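Local coordinates for protein Maltose/maltodextrin transport permease homologue (Bdellovibrio bacteriovorus HD100, PDB 6FFL) that binds maltodextrins, here maltotriose, through the solute-binding domain (MalE) that is fused to the MalF permease subunit of a probable maltose/maltodextrin ABC transporter, at residues 116-122 / 247-253; 153-159 / 226-232. All coordinates share one frame; numbering follows the deposited sequence.

Contact 1. Residues 116-122 / 247-253; sequences LMLLYNK and DFGIARI
Tyr-120 lays its ring over the backbone of Gly-249. Gly-249 CA sits 3.8 Å from the Tyr-120 ring centroid, offset toward the rim, in a CH-pi contact. Chi1 of 54° puts the Tyr-120 CG between its own N and carbonyl carbon, which swings the ring across the partner strand. Water 2 lies at the ring edge and joins Tyr-120 OH to Ile-250 O. Beneath the ring the strands are antiparallel. Tyr-120 and Gly-249 exchange two backbone hydrogen bonds, as do Leu-118 and Ala-251. Lys-122 N adds a straight bond to Asp-247 O (2.8 Å, 165° at the hydrogen). The Lys-122 side chain crosses Asp-247 at about a right angle. Its NZ stays 4.2 Å from Asp-247 OD1, beyond a salt bridge. On the face that carries Leu-119, Ile-250 and Phe-248, Leu-119 CD2 lies alongside Phe-248 CD2. Met-117 SD meets Ile-250 CG2 at 3.8 Å. Helix 328-335 packs on Met-117 and Ile-250. Helix 238-243 covers Leu-119 and Phe-248. Strand 248-251 lies at one edge of the four-stranded sheet, and strand 228-234 pairs with the other side of 116-121.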
loop_
_atom_site.group_PDB
_atom_site.type_symbol
_atom_site.label_atom_id
_atom_site.label_comp_id
_atom_site.label_asym_id
_atom_site.label_seq_id
_atom_site.Cartn_x
_atom_site.Cartn_y
_atom_site.Cartn_z
ATOM N N LEU A 116 1.557 -2.269 6.004
ATOM C CA LEU A 116 2.927 -2.013 6.421
ATOM C C LEU A 116 3.288 -2.817 7.663
ATOM O O LEU A 116 2.435 -3.147 8.492
ATOM C CB LEU A 116 3.127 -0.533 6.711
ATOM C CG LEU A 116 2.975 0.371 5.498
ATOM C CD1 LEU A 116 3.004 1.832 5.970
ATOM C CD2 LEU A 116 4.069 0.106 4.482
ATOM N N MET A 117 4.578 -3.104 7.800
ATOM C CA MET A 117 5.061 -3.896 8.923
ATOM C C MET A 117 6.531 -3.563 9.118
ATOM O O MET A 117 7.135 -2.869 8.302
ATOM C CB MET A 117 4.866 -5.390 8.661
ATOM C CG MET A 117 5.811 -5.940 7.611
ATOM S SD MET A 117 5.136 -7.340 6.692
ATOM C CE MET A 117 3.954 -6.503 5.617
ATOM N N LEU A 118 7.105 -4.072 10.208
ATOM C CA LEU A 118 8.549 -4.015 10.394
ATOM C C LEU A 118 9.172 -5.226 9.712
ATOM O O LEU A 118 8.674 -6.347 9.849
ATOM C CB LEU A 118 8.914 -3.993 11.886
ATOM C CG LEU A 118 10.391 -3.720 12.200
ATOM C CD1 LEU A 118 10.684 -2.241 12.027
ATOM C CD2 LEU A 118 10.744 -4.180 13.620
ATOM N N LEU A 119 10.223 -4.992 8.928
ATOM C CA LEU A 119 11.029 -6.066 8.371
ATOM C C LEU A 119 12.409 -5.922 8.973
ATOM O O LEU A 119 12.871 -4.800 9.202
ATOM C CB LEU A 119 11.117 -6.005 6.830
ATOM C CG LEU A 119 9.792 -6.120 6.065
ATOM C CD1 LEU A 119 9.129 -4.750 5.901
ATOM C CD2 LEU A 119 10.047 -6.770 4.703
ATOM N N TYR A 120 13.071 -7.043 9.229
ATOM C CA TYR A 120 14.398 -6.969 9.819
ATOM C C TYR A 120 15.297 -7.985 9.140
ATOM O O TYR A 120 14.850 -9.082 8.792
ATOM C CB TYR A 120 14.372 -7.195 11.345
ATOM C CG TYR A 120 13.692 -8.463 11.824
ATOM C CD1 TYR A 120 12.317 -8.507 12.027
ATOM C CD2 TYR A 120 14.435 -9.606 12.107
ATOM C CE1 TYR A 120 11.693 -9.670 12.485
ATOM C CE2 TYR A 120 13.821 -10.766 12.559
ATOM C CZ TYR A 120 12.457 -10.790 12.745
ATOM O OH TYR A 120 11.852 -11.943 13.199
ATOM N N ASN A 121 16.564 -7.601 8.953
ATOM C CA ASN A 121 17.565 -8.440 8.310
ATOM C C ASN A 121 18.184 -9.349 9.368
ATOM O O ASN A 121 18.807 -8.873 10.324
ATOM C CB ASN A 121 18.617 -7.553 7.632
ATOM C CG ASN A 121 19.593 -8.332 6.748
ATOM O OD1 ASN A 121 19.786 -9.535 6.912
ATOM N ND2 ASN A 121 20.224 -7.628 5.804
ATOM N N LYS A 122 17.993 -10.658 9.209
ATOM C CA LYS A 122 18.482 -11.612 10.193
ATOM C C LYS A 122 20.002 -11.716 10.226
ATOM O O LYS A 122 20.534 -12.361 11.137
ATOM C CB LYS A 122 17.844 -12.972 9.928
ATOM C CG LYS A 122 16.361 -12.974 10.245
ATOM C CD LYS A 122 15.708 -14.258 9.755
ATOM C CE LYS A 122 14.253 -14.340 10.184
ATOM N NZ LYS A 122 13.644 -15.656 9.825
ATOM N N ASP A 247 17.635 -12.474 3.943
ATOM C CA ASP A 247 17.038 -13.327 4.969
ATOM C C ASP A 247 16.352 -12.416 5.978
ATOM O O ASP A 247 16.965 -11.931 6.930
ATOM C CB ASP A 247 18.096 -14.202 5.631
ATOM C CG ASP A 247 17.502 -15.177 6.631
ATOM O OD1 ASP A 247 16.270 -15.382 6.608
ATOM O OD2 ASP A 247 18.263 -15.730 7.445
ATOM N N PHE A 248 15.067 -12.158 5.758
ATOM C CA PHE A 248 14.341 -11.205 6.583
ATOM C C PHE A 248 13.244 -11.885 7.392
ATOM O O PHE A 248 12.697 -12.919 6.993
ATOM C CB PHE A 248 13.732 -10.074 5.735
ATOM C CG PHE A 248 12.631 -10.520 4.792
ATOM C CD1 PHE A 248 12.926 -10.965 3.509
ATOM C CD2 PHE A 248 11.309 -10.448 5.181
ATOM C CE1 PHE A 248 11.912 -11.350 2.639
ATOM C CE2 PHE A 248 10.282 -10.825 4.319
ATOM C CZ PHE A 248 10.584 -11.277 3.044
ATOM N N GLY A 249 12.943 -11.288 8.548
ATOM C CA GLY A 249 11.748 -11.589 9.301
ATOM C C GLY A 249 10.800 -10.401 9.239
ATOM O O GLY A 249 11.149 -9.320 8.768
ATOM N N ILE A 250 9.577 -10.622 9.722
ATOM C CA ILE A 250 8.566 -9.569 9.749
ATOM C C ILE A 250 7.952 -9.519 11.140
ATOM O O ILE A 250 7.981 -10.507 11.881
ATOM C CB ILE A 250 7.464 -9.751 8.677
ATOM C CG1 ILE A 250 6.647 -11.026 8.912
ATOM C CG2 ILE A 250 8.054 -9.744 7.264
ATOM C CD1 ILE A 250 5.402 -11.099 7.986
ATOM N N ALA A 251 7.425 -8.348 11.500
ATOM C CA ALA A 251 6.845 -8.140 12.821
ATOM C C ALA A 251 5.920 -6.936 12.762
ATOM O O ALA A 251 5.974 -6.132 11.830
ATOM C CB ALA A 251 7.921 -7.914 13.893
ATOM N N ARG A 252 5.079 -6.802 13.786
ATOM C CA ARG A 252 4.322 -5.563 13.935
ATOM C C ARG A 252 5.259 -4.363 14.009
ATOM O O ARG A 252 6.334 -4.439 14.615
ATOM C CB ARG A 252 3.475 -5.620 15.212
ATOM C CG ARG A 252 2.367 -6.642 15.181
ATOM C CD ARG A 252 1.571 -6.637 16.474
ATOM N NE ARG A 252 0.425 -7.530 16.368
ATOM C CZ ARG A 252 -0.461 -7.735 17.334
ATOM N NH1 ARG A 252 -0.341 -7.096 18.488
ATOM N NH2 ARG A 252 -1.477 -8.574 17.137
ATOM N N ILE A 253 4.839 -3.239 13.422
ATOM C CA ILE A 253 5.501 -1.971 13.749
ATOM C C ILE A 253 5.407 -1.843 15.265
ATOM O O ILE A 253 4.323 -2.031 15.830
ATOM C CB ILE A 253 4.856 -0.774 13.030
ATOM C CG1 ILE A 253 5.027 -0.902 11.514
ATOM C CG2 ILE A 253 5.457 0.541 13.518
ATOM C CD1 ILE A 253 4.113 0.059 10.716
HETATM O O HOH W 1 2.616 -3.195 11.413
HETATM O O HOH W 2 9.141 -11.852 13.742
HETATM O O HOH W 3 20.122 -11.251 4.753
HETATM O O HOH W 4 11.646 -15.293 8.369
#

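Contact 2. Residues 153-159 / 226-232; sequences DRWGLVF and NKAAMLI
Phe-159 and Ile-232 lie side by side and point the same way. Ile-232 CD1 stands over the centre of the Phe-159 ring, 4.0 Å from the centroid and 4° off the ring normal. This is a CH-pi contact. Phe-159 CG sits between its own N and carbonyl carbon (chi1 65°), which turns the ring over Ile-232. Lower down, Phe-159 CB touches Ile-232 CB at 3.6 Å.

Val-158 straddles the methyl of Ala-228. Its CG2 comes to 3.5 Å from Ala-228 CB, and CG1 is nearly as close. Val-158 CG2 also meets Leu-231 CD1. The side chains of Leu-157 and Met-230 share the other face. Leu-157 CD1 reaches Met-230 CB at 3.8 Å. Met-230 is extended to SD and then bends at chi3 (-74°), which brings CE back to 3.5 Å from Gly-156 O.

The two backbones run parallel. Trp-155 N bonds to Lys-227 O, and Ala-229 N to Trp-155 O. Past the corners at Gly-156 and Ala-229, Val-158 N bonds to Met-230 O, and Ile-232 N to Val-158 O. Met-230 N to Gly-156 O is a weak bond between them.

Helix 216-224 packs on Val-158 and Leu-231, while helix 132-142 packs on Met-230. A Schellman motif ends helix 216-224, with Asn-226 as its C-prime residue at positive phi. The chain then enters strand 228-234. A mixed beta-sheet with helices packed on both faces is characteristic of the alpha/beta lobes of periplasmic binding proteins, the family to which this MalE domain belongs. This parallel pair forms one side of that sheet.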
loop_
_atom_site.group_PDB
_atom_site.type_symbol
_atom_site.label_atom_id
_atom_site.label_comp_id
_atom_site.label_asym_id
_atom_site.label_seq_id
_atom_site.Cartn_x
_atom_site.Cartn_y
_atom_site.Cartn_z
ATOM N N ASP A 153 27.359 4.315 7.334
ATOM C CA ASP A 153 27.488 3.145 6.473
ATOM C C ASP A 153 26.283 2.218 6.569
ATOM O O ASP A 153 25.851 1.655 5.558
ATOM C CB ASP A 153 28.757 2.374 6.840
ATOM C CG ASP A 153 29.991 3.235 6.761
ATOM O OD1 ASP A 153 30.631 3.466 7.812
ATOM O OD2 ASP A 153 30.318 3.693 5.647
ATOM N N ARG A 154 25.736 2.039 7.765
ATOM C CA ARG A 154 24.563 1.205 7.965
ATOM C C ARG A 154 23.596 1.942 8.875
ATOM O O ARG A 154 24.009 2.571 9.853
ATOM C CB ARG A 154 24.937 -0.165 8.564
ATOM C CG ARG A 154 26.102 -0.856 7.863
ATOM C CD ARG A 154 26.104 -2.368 8.084
ATOM N NE ARG A 154 26.406 -2.735 9.465
ATOM C CZ ARG A 154 27.628 -2.990 9.921
ATOM N NH1 ARG A 154 28.671 -2.911 9.107
ATOM N NH2 ARG A 154 27.806 -3.320 11.193
ATOM N N TRP A 155 22.311 1.871 8.541
ATOM C CA TRP A 155 21.260 2.559 9.271
ATOM C C TRP A 155 20.490 1.575 10.134
ATOM O O TRP A 155 20.281 0.423 9.744
ATOM C CB TRP A 155 20.297 3.262 8.309
ATOM C CG TRP A 155 20.926 4.471 7.739
ATOM C CD1 TRP A 155 21.527 4.595 6.527
ATOM C CD2 TRP A 155 21.066 5.732 8.389
ATOM N NE1 TRP A 155 22.018 5.863 6.374
ATOM C CE2 TRP A 155 21.747 6.582 7.508
ATOM C CE3 TRP A 155 20.676 6.223 9.641
ATOM C CZ2 TRP A 155 22.043 7.905 7.828
ATOM C CZ3 TRP A 155 20.968 7.533 9.958
ATOM C CH2 TRP A 155 21.645 8.360 9.057
ATOM N N GLY A 156 20.077 2.028 11.314
ATOM C CA GLY A 156 19.253 1.177 12.149
ATOM C C GLY A 156 17.891 0.926 11.529
ATOM O O GLY A 156 17.359 -0.187 11.599
ATOM N N LEU A 157 17.317 1.949 10.900
ATOM C CA LEU A 157 15.955 1.863 10.390
ATOM C C LEU A 157 15.826 2.733 9.151
ATOM O O LEU A 157 16.298 3.871 9.144
ATOM C CB LEU A 157 14.942 2.329 11.448
ATOM C CG LEU A 157 13.475 2.446 11.018
ATOM C CD1 LEU A 157 12.918 1.079 10.631
ATOM C CD2 LEU A 157 12.641 3.058 12.150
ATOM N N VAL A 158 15.160 2.213 8.117
ATOM C CA VAL A 158 14.844 3.002 6.927
ATOM C C VAL A 158 13.379 2.812 6.586
ATOM O O VAL A 158 12.823 1.717 6.756
ATOM C CB VAL A 158 15.715 2.623 5.705
ATOM C CG1 VAL A 158 17.201 2.943 5.969
ATOM C CG2 VAL A 158 15.525 1.144 5.332
ATOM N N PHE A 159 12.761 3.877 6.088
ATOM C CA PHE A 159 11.457 3.766 5.443
ATOM C C PHE A 159 11.139 5.089 4.764
ATOM O O PHE A 159 11.805 6.110 4.975
ATOM C CB PHE A 159 10.334 3.317 6.404
ATOM C CG PHE A 159 9.976 4.277 7.524
ATOM C CD1 PHE A 159 10.880 4.600 8.528
ATOM C CD2 PHE A 159 8.665 4.747 7.636
ATOM C CE1 PHE A 159 10.510 5.432 9.577
ATOM C CE2 PHE A 159 8.276 5.579 8.680
ATOM C CZ PHE A 159 9.202 5.926 9.662
ATOM N N ASN A 226 22.159 -4.808 2.632
ATOM C CA ASN A 226 22.650 -5.055 3.990
ATOM C C ASN A 226 23.131 -3.775 4.662
ATOM O O ASN A 226 24.053 -3.804 5.482
ATOM C CB ASN A 226 23.768 -6.105 3.999
ATOM C CG ASN A 226 23.326 -7.417 3.405
ATOM O OD1 ASN A 226 22.258 -7.929 3.742
ATOM N ND2 ASN A 226 24.148 -7.981 2.523
ATOM N N LYS A 227 22.527 -2.639 4.315
ATOM C CA LYS A 227 22.896 -1.360 4.910
ATOM C C LYS A 227 21.800 -0.794 5.804
ATOM O O LYS A 227 21.903 0.356 6.242
ATOM C CB LYS A 227 23.264 -0.354 3.818
ATOM C CG LYS A 227 24.474 -0.767 2.989
ATOM C CD LYS A 227 24.894 0.333 2.016
ATOM C CE LYS A 227 26.202 -0.012 1.319
ATOM N NZ LYS A 227 25.981 -0.736 0.034
ATOM N N ALA A 228 20.756 -1.574 6.087
ATOM C CA ALA A 228 19.685 -1.170 6.998
ATOM C C ALA A 228 19.242 -2.395 7.779
ATOM O O ALA A 228 18.792 -3.375 7.178
ATOM C CB ALA A 228 18.492 -0.563 6.239
ATOM N N ALA A 229 19.360 -2.345 9.110
ATOM C CA ALA A 229 18.957 -3.500 9.918
ATOM C C ALA A 229 17.448 -3.700 9.879
ATOM O O ALA A 229 16.967 -4.840 9.842
ATOM C CB ALA A 229 19.420 -3.333 11.365
ATOM N N MET A 230 16.690 -2.604 9.878
ATOM C CA MET A 230 15.241 -2.649 9.943
ATOM C C MET A 230 14.648 -1.771 8.854
ATOM O O MET A 230 15.257 -0.795 8.417
ATOM C CB MET A 230 14.729 -2.192 11.317
ATOM C CG MET A 230 15.040 -3.193 12.400
ATOM S SD MET A 230 14.587 -2.683 14.052
ATOM C CE MET A 230 15.859 -1.470 14.435
ATOM N N LEU A 231 13.451 -2.145 8.421
ATOM C CA LEU A 231 12.733 -1.451 7.360
ATOM C C LEU A 231 11.260 -1.423 7.730
ATOM O O LEU A 231 10.765 -2.341 8.388
ATOM C CB LEU A 231 12.953 -2.170 6.015
ATOM C CG LEU A 231 11.969 -1.940 4.868
ATOM C CD1 LEU A 231 12.267 -0.593 4.235
ATOM C CD2 LEU A 231 12.095 -3.038 3.845
ATOM N N ILE A 232 10.547 -0.368 7.327
ATOM C CA ILE A 232 9.089 -0.416 7.337
ATOM C C ILE A 232 8.633 -0.422 5.884
ATOM O O ILE A 232 8.965 0.488 5.116
ATOM C CB ILE A 232 8.463 0.741 8.132
ATOM C CG1 ILE A 232 8.804 0.575 9.616
ATOM C CG2 ILE A 232 6.917 0.725 7.957
ATOM C CD1 ILE A 232 8.357 1.752 10.491
#

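In the fold
After the N-terminal strands and helices, the chain forms strand 116-121, the first segment of contact 1. It then passes through helix 132-142 to 153-159. Helices 191-205 and 216-224 follow, and the return along 226-232 closes contact 2. After helix 238-243 the chain comes back at 247-253 and closes contact 1. The loop of contact 2 therefore falls wholly within the longer loop of contact 1. Both belong to one four-stranded mixed sheet, with 228-234 and 116-121 as its inner pair. These join the contacts directly: Leu-119 N probably bonds to Leu-231 O, and Asn-121 ND2 probably to Asn-226 OD1. The side chain of Leu-116, at one end of contact 1, is about 6 Å from a glucose unit of the bound maltotriose.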